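Local coordinates for hypothetical protein AQ_1575 (Aquifex aeolicus, PDB 1LFP) that probably binds DNA and takes part in regulating transcription, at residues Leu77-Gly89 against Val99-Val113. Residues are numbered along the deposited sequence; the frame is centred on the assembly and turned at random.
Sequences LEGEQFEEVIYEG and VLATTDNRNRTTSEV
The Y87 ring reaches from the strand to helix 106-113, Y87 CE2 meeting A101 CB edge-on at 3.9 Å while T109 CG2 touches the same carbon at 3.8 Å. The side chain leaves the sheet on the face shared by V85, A101 and T103, and V85 CG2 lies against one face of the ring. With CG anti to the carbonyl carbon (chi1 -69°), the ring swings toward the helix and its hydroxyl reaches the first turns. There Y87 OH donates to T110 OG1 at 2.9 Å, while T110 OG1 donates in turn to R106 O from above the carbonyl plane, a relay ending on a carbonyl that T110 N also uses. A phenylalanine here would probably keep the apolar overlap but leave T110 OG1 without its donor from the strand.

Alongside, 83-89 and 99-103 pair as an antiparallel hairpin through six backbone hydrogen bonds, V85 N to A101 O among them at 2.9 Å. On the other face I86 CD1 presses tightly on L100 CG at 3.4 Å. Where the strand leads into the helix, D104 CB sits over one face of the F82 ring, 4.2 Å from its centroid. L124 of strand 123-124 also touches Y87. The chemistry implies a mixed contact: backbone bonds tie the hairpin, and an aromatic ring ending in a hydroxyl-to-hydroxyl-to-carbonyl chain joins the helix to it.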
ATOM      1  N   LEU A  77      15.910 -16.465  10.295  1.00 70.94           N
ATOM      2  CA  LEU A  77      17.134 -16.503  11.067  1.00 71.50           C
ATOM      3  C   LEU A  77      18.199 -17.188  10.218  1.00 71.70           C
ATOM      4  O   LEU A  77      18.358 -18.409  10.264  1.00 71.20           O
ATOM      5  CB  LEU A  77      16.898 -17.275  12.365  1.00 72.09           C
ATOM      6  CG  LEU A  77      15.681 -16.777  13.145  1.00 72.22           C
ATOM      7  CD1 LEU A  77      15.241 -17.840  14.122  1.00 72.08           C
ATOM      8  CD2 LEU A  77      16.009 -15.464  13.856  1.00 71.93           C
ATOM      9  N   GLU A  78      18.909 -16.380   9.433  1.00 76.64           N
ATOM     10  CA  GLU A  78      19.969 -16.853   8.547  1.00 76.59           C
ATOM     11  C   GLU A  78      19.401 -17.435   7.249  1.00 76.60           C
ATOM     12  O   GLU A  78      18.632 -18.398   7.267  1.00 76.44           O
ATOM     13  CB  GLU A  78      20.834 -17.898   9.261  1.00 67.45           C
ATOM     14  CG  GLU A  78      21.119 -17.578  10.727  1.00 65.92           C
ATOM     15  CD  GLU A  78      21.599 -16.159  10.939  1.00 65.09           C
ATOM     16  OE1 GLU A  78      22.635 -15.787  10.354  1.00 64.65           O
ATOM     17  OE2 GLU A  78      20.944 -15.410  11.692  1.00 64.00           O
ATOM     18  N   GLY A  79      19.786 -16.830   6.129  1.00 75.51           N
ATOM     19  CA  GLY A  79      19.325 -17.284   4.830  1.00 76.14           C
ATOM     20  C   GLY A  79      18.063 -16.596   4.332  1.00 76.25           C
ATOM     21  O   GLY A  79      17.172 -17.260   3.801  1.00 77.05           O
ATOM     22  N   GLU A  80      17.986 -15.275   4.494  1.00 72.33           N
ATOM     23  CA  GLU A  80      16.823 -14.492   4.057  1.00 70.96           C
ATOM     24  C   GLU A  80      16.966 -13.021   4.448  1.00 67.36           C
ATOM     25  O   GLU A  80      17.442 -12.203   3.661  1.00 67.66           O
ATOM     26  CB  GLU A  80      15.549 -15.071   4.674  1.00 78.90           C
ATOM     27  CG  GLU A  80      14.327 -14.193   4.543  1.00 84.03           C
ATOM     28  CD  GLU A  80      13.113 -14.829   5.170  1.00 86.66           C
ATOM     29  OE1 GLU A  80      12.488 -15.688   4.511  1.00 88.19           O
ATOM     30  OE2 GLU A  80      12.796 -14.477   6.328  1.00 88.63           O
ATOM     31  N   GLN A  81      16.531 -12.686   5.656  1.00 59.15           N
ATOM     32  CA  GLN A  81      16.644 -11.328   6.164  1.00 54.09           C
ATOM     33  C   GLN A  81      15.717 -10.287   5.546  1.00 49.83           C
ATOM     34  O   GLN A  81      16.191  -9.240   5.123  1.00 49.93           O
ATOM     35  CB  GLN A  81      18.073 -10.820   5.979  1.00 58.58           C
ATOM     36  CG  GLN A  81      19.170 -11.769   6.390  1.00 58.70           C
ATOM     37  CD  GLN A  81      20.518 -11.305   5.883  1.00 58.11           C
ATOM     38  OE1 GLN A  81      20.896 -10.147   6.066  1.00 58.80           O
ATOM     39  NE2 GLN A  81      21.253 -12.204   5.240  1.00 57.22           N
ATOM     40  N   PHE A  82      14.418 -10.549   5.471  1.00 40.55           N
ATOM     41  CA  PHE A  82      13.516  -9.535   4.923  1.00 35.44           C
ATOM     42  C   PHE A  82      13.055  -8.606   6.047  1.00 33.66           C
ATOM     43  O   PHE A  82      12.546  -9.073   7.073  1.00 31.98           O
ATOM     44  CB  PHE A  82      12.280 -10.173   4.276  1.00 37.89           C
ATOM     45  CG  PHE A  82      12.458 -10.529   2.838  1.00 35.47           C
ATOM     46  CD1 PHE A  82      12.670  -9.542   1.883  1.00 33.90           C
ATOM     47  CD2 PHE A  82      12.441 -11.858   2.435  1.00 33.45           C
ATOM     48  CE1 PHE A  82      12.872  -9.864   0.551  1.00 32.77           C
ATOM     49  CE2 PHE A  82      12.643 -12.196   1.108  1.00 33.76           C
ATOM     50  CZ  PHE A  82      12.860 -11.193   0.155  1.00 33.49           C
ATOM     51  N   GLU A  83      13.239  -7.294   5.865  1.00 35.05           N
ATOM     52  CA  GLU A  83      12.782  -6.333   6.874  1.00 31.58           C
ATOM     53  C   GLU A  83      12.061  -5.174   6.177  1.00 27.54           C
ATOM     54  O   GLU A  83      12.278  -4.938   4.990  1.00 26.84           O
ATOM     55  CB  GLU A  83      13.948  -5.756   7.677  1.00 43.46           C
ATOM     56  CG  GLU A  83      13.606  -5.362   9.129  1.00 45.58           C
ATOM     57  CD  GLU A  83      12.259  -4.647   9.300  1.00 49.65           C
ATOM     58  OE1 GLU A  83      11.203  -5.328   9.350  1.00 49.50           O
ATOM     59  OE2 GLU A  83      12.261  -3.395   9.383  1.00 50.95           O
ATOM     60  N   GLU A  84      11.222  -4.474   6.928  1.00 26.13           N
ATOM     61  CA  GLU A  84      10.463  -3.315   6.415  1.00 22.65           C
ATOM     62  C   GLU A  84      11.270  -2.050   6.648  1.00 22.62           C
ATOM     63  O   GLU A  84      11.762  -1.832   7.754  1.00 23.01           O
ATOM     64  CB  GLU A  84       9.114  -3.174   7.118  1.00 26.85           C
ATOM     65  CG  GLU A  84       8.219  -4.396   7.068  1.00 29.25           C
ATOM     66  CD  GLU A  84       6.812  -4.134   7.577  1.00 30.65           C
ATOM     67  OE1 GLU A  84       5.888  -4.047   6.742  1.00 27.18           O
ATOM     68  OE2 GLU A  84       6.610  -4.015   8.808  1.00 31.87           O
ATOM     69  N   VAL A  85      11.429  -1.234   5.611  1.00 19.43           N
ATOM     70  CA  VAL A  85      12.179   0.011   5.737  1.00 20.54           C
ATOM     71  C   VAL A  85      11.279   1.119   5.198  1.00 19.68           C
ATOM     72  O   VAL A  85      10.533   0.887   4.269  1.00 18.09           O
ATOM     73  CB  VAL A  85      13.510  -0.042   4.927  1.00 23.28           C
ATOM     74  CG1 VAL A  85      13.256  -0.485   3.516  1.00 26.12           C
ATOM     75  CG2 VAL A  85      14.191   1.323   4.922  1.00 24.48           C
ATOM     76  N   ILE A  86      11.336   2.286   5.817  1.00 19.17           N
ATOM     77  CA  ILE A  86      10.543   3.406   5.358  1.00 21.73           C
ATOM     78  C   ILE A  86      11.456   4.429   4.770  1.00 20.07           C
ATOM     79  O   ILE A  86      12.388   4.898   5.435  1.00 19.36           O
ATOM     80  CB  ILE A  86       9.761   4.034   6.508  1.00 21.78           C
ATOM     81  CG1 ILE A  86       8.830   2.969   7.081  1.00 22.28           C
ATOM     82  CG2 ILE A  86       9.007   5.268   6.018  1.00 20.47           C
ATOM     83  CD1 ILE A  86       8.090   2.262   5.995  1.00 27.83           C
ATOM     84  N   TYR A  87      11.229   4.776   3.504  1.00 15.75           N
ATOM     85  CA  TYR A  87      12.036   5.802   2.873  1.00 16.05           C
ATOM     86  C   TYR A  87      11.204   7.063   2.818  1.00 14.02           C
ATOM     87  O   TYR A  87       9.971   7.005   2.796  1.00 14.75           O
ATOM     88  CB  TYR A  87      12.456   5.403   1.457  1.00 19.33           C
ATOM     89  CG  TYR A  87      13.428   4.269   1.459  1.00 20.14           C
ATOM     90  CD1 TYR A  87      14.780   4.474   1.772  1.00 19.69           C
ATOM     91  CD2 TYR A  87      12.997   2.982   1.195  1.00 19.57           C
ATOM     92  CE1 TYR A  87      15.650   3.411   1.817  1.00 21.73           C
ATOM     93  CE2 TYR A  87      13.862   1.907   1.238  1.00 18.69           C
ATOM     94  CZ  TYR A  87      15.187   2.131   1.552  1.00 22.14           C
ATOM     95  OH  TYR A  87      16.007   1.019   1.605  1.00 21.37           O
ATOM     96  N   GLU A  88      11.884   8.194   2.883  1.00 11.99           N
ATOM     97  CA  GLU A  88      11.191   9.482   2.894  1.00 13.44           C
ATOM     98  C   GLU A  88      11.957  10.436   1.978  1.00 14.60           C
ATOM     99  O   GLU A  88      13.183  10.484   2.018  1.00 15.47           O
ATOM    100  CB  GLU A  88      11.214  10.048   4.325  1.00 15.91           C
ATOM    101  CG  GLU A  88      10.414   9.231   5.298  1.00 15.83           C
ATOM    102  CD  GLU A  88      10.510   9.745   6.732  1.00 18.29           C
ATOM    103  OE1 GLU A  88      10.263  10.949   6.997  1.00 17.11           O
ATOM    104  OE2 GLU A  88      10.822   8.923   7.620  1.00 22.23           O
ATOM    105  N   GLY A  89      11.237  11.183   1.133  1.00 16.38           N
ATOM    106  CA  GLY A  89      11.903  12.113   0.256  1.00 16.55           C
ATOM    107  C   GLY A  89      10.905  13.047  -0.398  1.00 17.57           C
ATOM    108  O   GLY A  89       9.679  13.067  -0.070  1.00 14.52           O
ATOM    109  N   VAL A  99       7.861   5.857   1.285  1.00 12.65           N
ATOM    110  CA  VAL A  99       7.931   4.626   0.525  1.00 14.26           C
ATOM    111  C   VAL A  99       8.081   3.530   1.538  1.00 15.94           C
ATOM    112  O   VAL A  99       8.966   3.628   2.359  1.00 14.88           O
ATOM    113  CB  VAL A  99       9.165   4.614  -0.390  1.00 13.60           C
ATOM    114  CG1 VAL A  99       9.300   3.243  -1.089  1.00 15.85           C
ATOM    115  CG2 VAL A  99       9.033   5.765  -1.415  1.00 19.04           C
ATOM    116  N   LEU A 100       7.196   2.538   1.503  1.00 17.12           N
ATOM    117  CA  LEU A 100       7.251   1.425   2.439  1.00 15.93           C
ATOM    118  C   LEU A 100       7.839   0.260   1.636  1.00 17.59           C
ATOM    119  O   LEU A 100       7.278  -0.170   0.632  1.00 16.36           O
ATOM    120  CB  LEU A 100       5.834   1.139   2.947  1.00 18.11           C
ATOM    121  CG  LEU A 100       5.297   1.943   4.143  1.00 23.39           C
ATOM    122  CD1 LEU A 100       5.595   3.447   4.042  1.00 23.24           C
ATOM    123  CD2 LEU A 100       3.821   1.618   4.315  1.00 20.04           C
ATOM    124  N   ALA A 101       9.020  -0.200   2.042  1.00 18.14           N
ATOM    125  CA  ALA A 101       9.680  -1.270   1.321  1.00 18.23           C
ATOM    126  C   ALA A 101       9.939  -2.472   2.229  1.00 23.14           C
ATOM    127  O   ALA A 101       9.942  -2.351   3.451  1.00 20.39           O
ATOM    128  CB  ALA A 101      10.982  -0.746   0.740  1.00 17.38           C
ATOM    129  N   THR A 102      10.067  -3.654   1.619  1.00 24.93           N
ATOM    130  CA  THR A 102      10.362  -4.886   2.365  1.00 25.90           C
ATOM    131  C   THR A 102      11.490  -5.445   1.529  1.00 29.04           C
ATOM    132  O   THR A 102      11.260  -5.883   0.395  1.00 28.80           O
ATOM    133  CB  THR A 102       9.161  -5.869   2.397  1.00 27.14           C
ATOM    134  OG1 THR A 102       8.042  -5.262   3.060  1.00 27.41           O
ATOM    135  CG2 THR A 102       9.551  -7.143   3.163  1.00 28.76           C
ATOM    136  N   THR A 103      12.703  -5.432   2.082  1.00 26.39           N
ATOM    137  CA  THR A 103      13.889  -5.824   1.342  1.00 29.02           C
ATOM    138  C   THR A 103      14.840  -6.688   2.150  1.00 29.97           C
ATOM    139  O   THR A 103      14.815  -6.673   3.385  1.00 29.15           O
ATOM    140  CB  THR A 103      14.642  -4.541   0.811  1.00 31.45           C
ATOM    141  OG1 THR A 103      15.809  -4.915   0.073  1.00 31.78           O
ATOM    142  CG2 THR A 103      15.051  -3.625   1.966  1.00 31.42           C
ATOM    143  N   ASP A 104      15.659  -7.459   1.445  1.00 35.99           N
ATOM    144  CA  ASP A 104      16.632  -8.327   2.104  1.00 38.25           C
ATOM    145  C   ASP A 104      18.024  -7.719   1.996  1.00 39.46           C
ATOM    146  O   ASP A 104      19.011  -8.340   2.387  1.00 38.51           O
ATOM    147  CB  ASP A 104      16.643  -9.719   1.457  1.00 47.12           C
ATOM    148  CG  ASP A 104      17.262  -9.715   0.065  1.00 48.98           C
ATOM    149  OD1 ASP A 104      17.700 -10.793  -0.402  1.00 50.86           O
ATOM    150  OD2 ASP A 104      17.308  -8.641  -0.573  1.00 48.19           O
ATOM    151  N   ASN A 105      18.099  -6.508   1.444  1.00 34.86           N
ATOM    152  CA  ASN A 105      19.362  -5.808   1.281  1.00 34.80           C
ATOM    153  C   ASN A 105      19.100  -4.304   1.230  1.00 35.25           C
ATOM    154  O   ASN A 105      19.022  -3.709   0.157  1.00 34.73           O
ATOM    155  CB  ASN A 105      20.044  -6.251  -0.013  1.00 36.52           C
ATOM    156  CG  ASN A 105      21.500  -5.869  -0.058  1.00 37.64           C
ATOM    157  OD1 ASN A 105      21.875  -4.721   0.200  1.00 36.09           O
ATOM    158  ND2 ASN A 105      22.339  -6.838  -0.384  1.00 39.65           N
ATOM    159  N   ARG A 106      18.947  -3.701   2.399  1.00 33.25           N
ATOM    160  CA  ARG A 106      18.698  -2.272   2.522  1.00 31.74           C
ATOM    161  C   ARG A 106      19.575  -1.343   1.684  1.00 30.00           C
ATOM    162  O   ARG A 106      19.072  -0.413   1.053  1.00 27.91           O
ATOM    163  CB  ARG A 106      18.807  -1.868   3.996  1.00 44.04           C
ATOM    164  CG  ARG A 106      17.493  -1.904   4.746  1.00 49.40           C
ATOM    165  CD  ARG A 106      17.707  -1.847   6.250  1.00 53.87           C
ATOM    166  NE  ARG A 106      17.927  -3.174   6.811  1.00 57.71           N
ATOM    167  CZ  ARG A 106      16.994  -4.121   6.889  1.00 60.37           C
ATOM    168  NH1 ARG A 106      15.767  -3.890   6.449  1.00 61.19           N
ATOM    169  NH2 ARG A 106      17.299  -5.314   7.387  1.00 62.16           N
ATOM    170  N   ASN A 107      20.888  -1.569   1.684  1.00 30.68           N
ATOM    171  CA  ASN A 107      21.799  -0.717   0.915  1.00 30.21           C
ATOM    172  C   ASN A 107      21.430  -0.731  -0.569  1.00 27.92           C
ATOM    173  O   ASN A 107      21.447   0.304  -1.247  1.00 26.26           O
ATOM    174  CB  ASN A 107      23.244  -1.198   1.115  1.00 42.63           C
ATOM    175  CG  ASN A 107      24.259  -0.386   0.330  1.00 45.61           C
ATOM    176  OD1 ASN A 107      24.298   0.849   0.407  1.00 47.19           O
ATOM    177  ND2 ASN A 107      25.103  -1.084  -0.427  1.00 46.28           N
ATOM    178  N   ARG A 108      21.082  -1.916  -1.053  1.00 29.43           N
ATOM    179  CA  ARG A 108      20.717  -2.121  -2.445  1.00 27.13           C
ATOM    180  C   ARG A 108      19.449  -1.332  -2.766  1.00 24.76           C
ATOM    181  O   ARG A 108      19.422  -0.529  -3.700  1.00 23.07           O
ATOM    182  CB  ARG A 108      20.485  -3.613  -2.691  1.00 31.73           C
ATOM    183  CG  ARG A 108      20.973  -4.081  -4.041  1.00 34.31           C
ATOM    184  CD  ARG A 108      19.867  -4.694  -4.872  1.00 34.47           C
ATOM    185  NE  ARG A 108      19.143  -5.769  -4.200  1.00 34.81           N
ATOM    186  CZ  ARG A 108      18.107  -5.580  -3.386  1.00 37.36           C
ATOM    187  NH1 ARG A 108      17.686  -4.358  -3.136  1.00 41.15           N
ATOM    188  NH2 ARG A 108      17.470  -6.605  -2.844  1.00 36.14           N
ATOM    189  N   THR A 109      18.425  -1.575  -1.967  1.00 21.03           N
ATOM    190  CA  THR A 109      17.148  -0.889  -2.133  1.00 22.84           C
ATOM    191  C   THR A 109      17.295   0.629  -2.026  1.00 19.75           C
ATOM    192  O   THR A 109      16.719   1.382  -2.819  1.00 20.12           O
ATOM    193  CB  THR A 109      16.152  -1.361  -1.101  1.00 23.01           C
ATOM    194  OG1 THR A 109      16.037  -2.782  -1.184  1.00 26.61           O
ATOM    195  CG2 THR A 109      14.773  -0.773  -1.368  1.00 21.82           C
ATOM    196  N   THR A 110      18.081   1.092  -1.066  1.00 21.41           N
ATOM    197  CA  THR A 110      18.263   2.527  -0.909  1.00 21.45           C
ATOM    198  C   THR A 110      18.816   3.157  -2.161  1.00 19.89           C
ATOM    199  O   THR A 110      18.369   4.225  -2.608  1.00 21.46           O
ATOM    200  CB  THR A 110      19.199   2.844   0.283  1.00 21.65           C
ATOM    201  OG1 THR A 110      18.587   2.357   1.478  1.00 22.71           O
ATOM    202  CG2 THR A 110      19.424   4.349   0.409  1.00 22.64           C
ATOM    203  N   SER A 111      19.787   2.489  -2.763  1.00 21.21           N
ATOM    204  CA  SER A 111      20.355   3.019  -3.981  1.00 21.70           C
ATOM    205  C   SER A 111      19.333   2.984  -5.132  1.00 22.51           C
ATOM    206  O   SER A 111      19.226   3.920  -5.910  1.00 21.87           O
ATOM    207  CB  SER A 111      21.626   2.250  -4.323  1.00 25.62           C
ATOM    208  OG  SER A 111      22.161   2.660  -5.567  1.00 28.87           O
ATOM    209  N   GLU A 112      18.554   1.923  -5.228  1.00 26.40           N
ATOM    210  CA  GLU A 112      17.563   1.866  -6.301  1.00 28.07           C
ATOM    211  C   GLU A 112      16.571   3.015  -6.125  1.00 26.92           C
ATOM    212  O   GLU A 112      16.170   3.687  -7.092  1.00 28.84           O
ATOM    213  CB  GLU A 112      16.789   0.547  -6.239  1.00 36.46           C
ATOM    214  CG  GLU A 112      17.647  -0.711  -6.159  1.00 40.98           C
ATOM    215  CD  GLU A 112      16.825  -1.965  -5.865  1.00 42.18           C
ATOM    216  OE1 GLU A 112      15.814  -2.188  -6.545  1.00 40.90           O
ATOM    217  OE2 GLU A 112      17.199  -2.739  -4.959  1.00 45.00           O
ATOM    218  N   VAL A 113      16.189   3.256  -4.881  1.00 23.52           N
ATOM    219  CA  VAL A 113      15.193   4.292  -4.598  1.00 20.94           C
ATOM    220  C   VAL A 113      15.773   5.671  -4.827  1.00 20.36           C
ATOM    221  O   VAL A 113      15.130   6.526  -5.458  1.00 18.49           O
ATOM    222  CB  VAL A 113      14.642   4.137  -3.180  1.00 22.60           C
ATOM    223  CG1 VAL A 113      13.825   5.356  -2.809  1.00 20.55           C
ATOM    224  CG2 VAL A 113      13.765   2.891  -3.104  1.00 19.91           C
TER
HETATM  225  O   HOH W   1      21.378  -7.458   4.423  1.00 52.51           O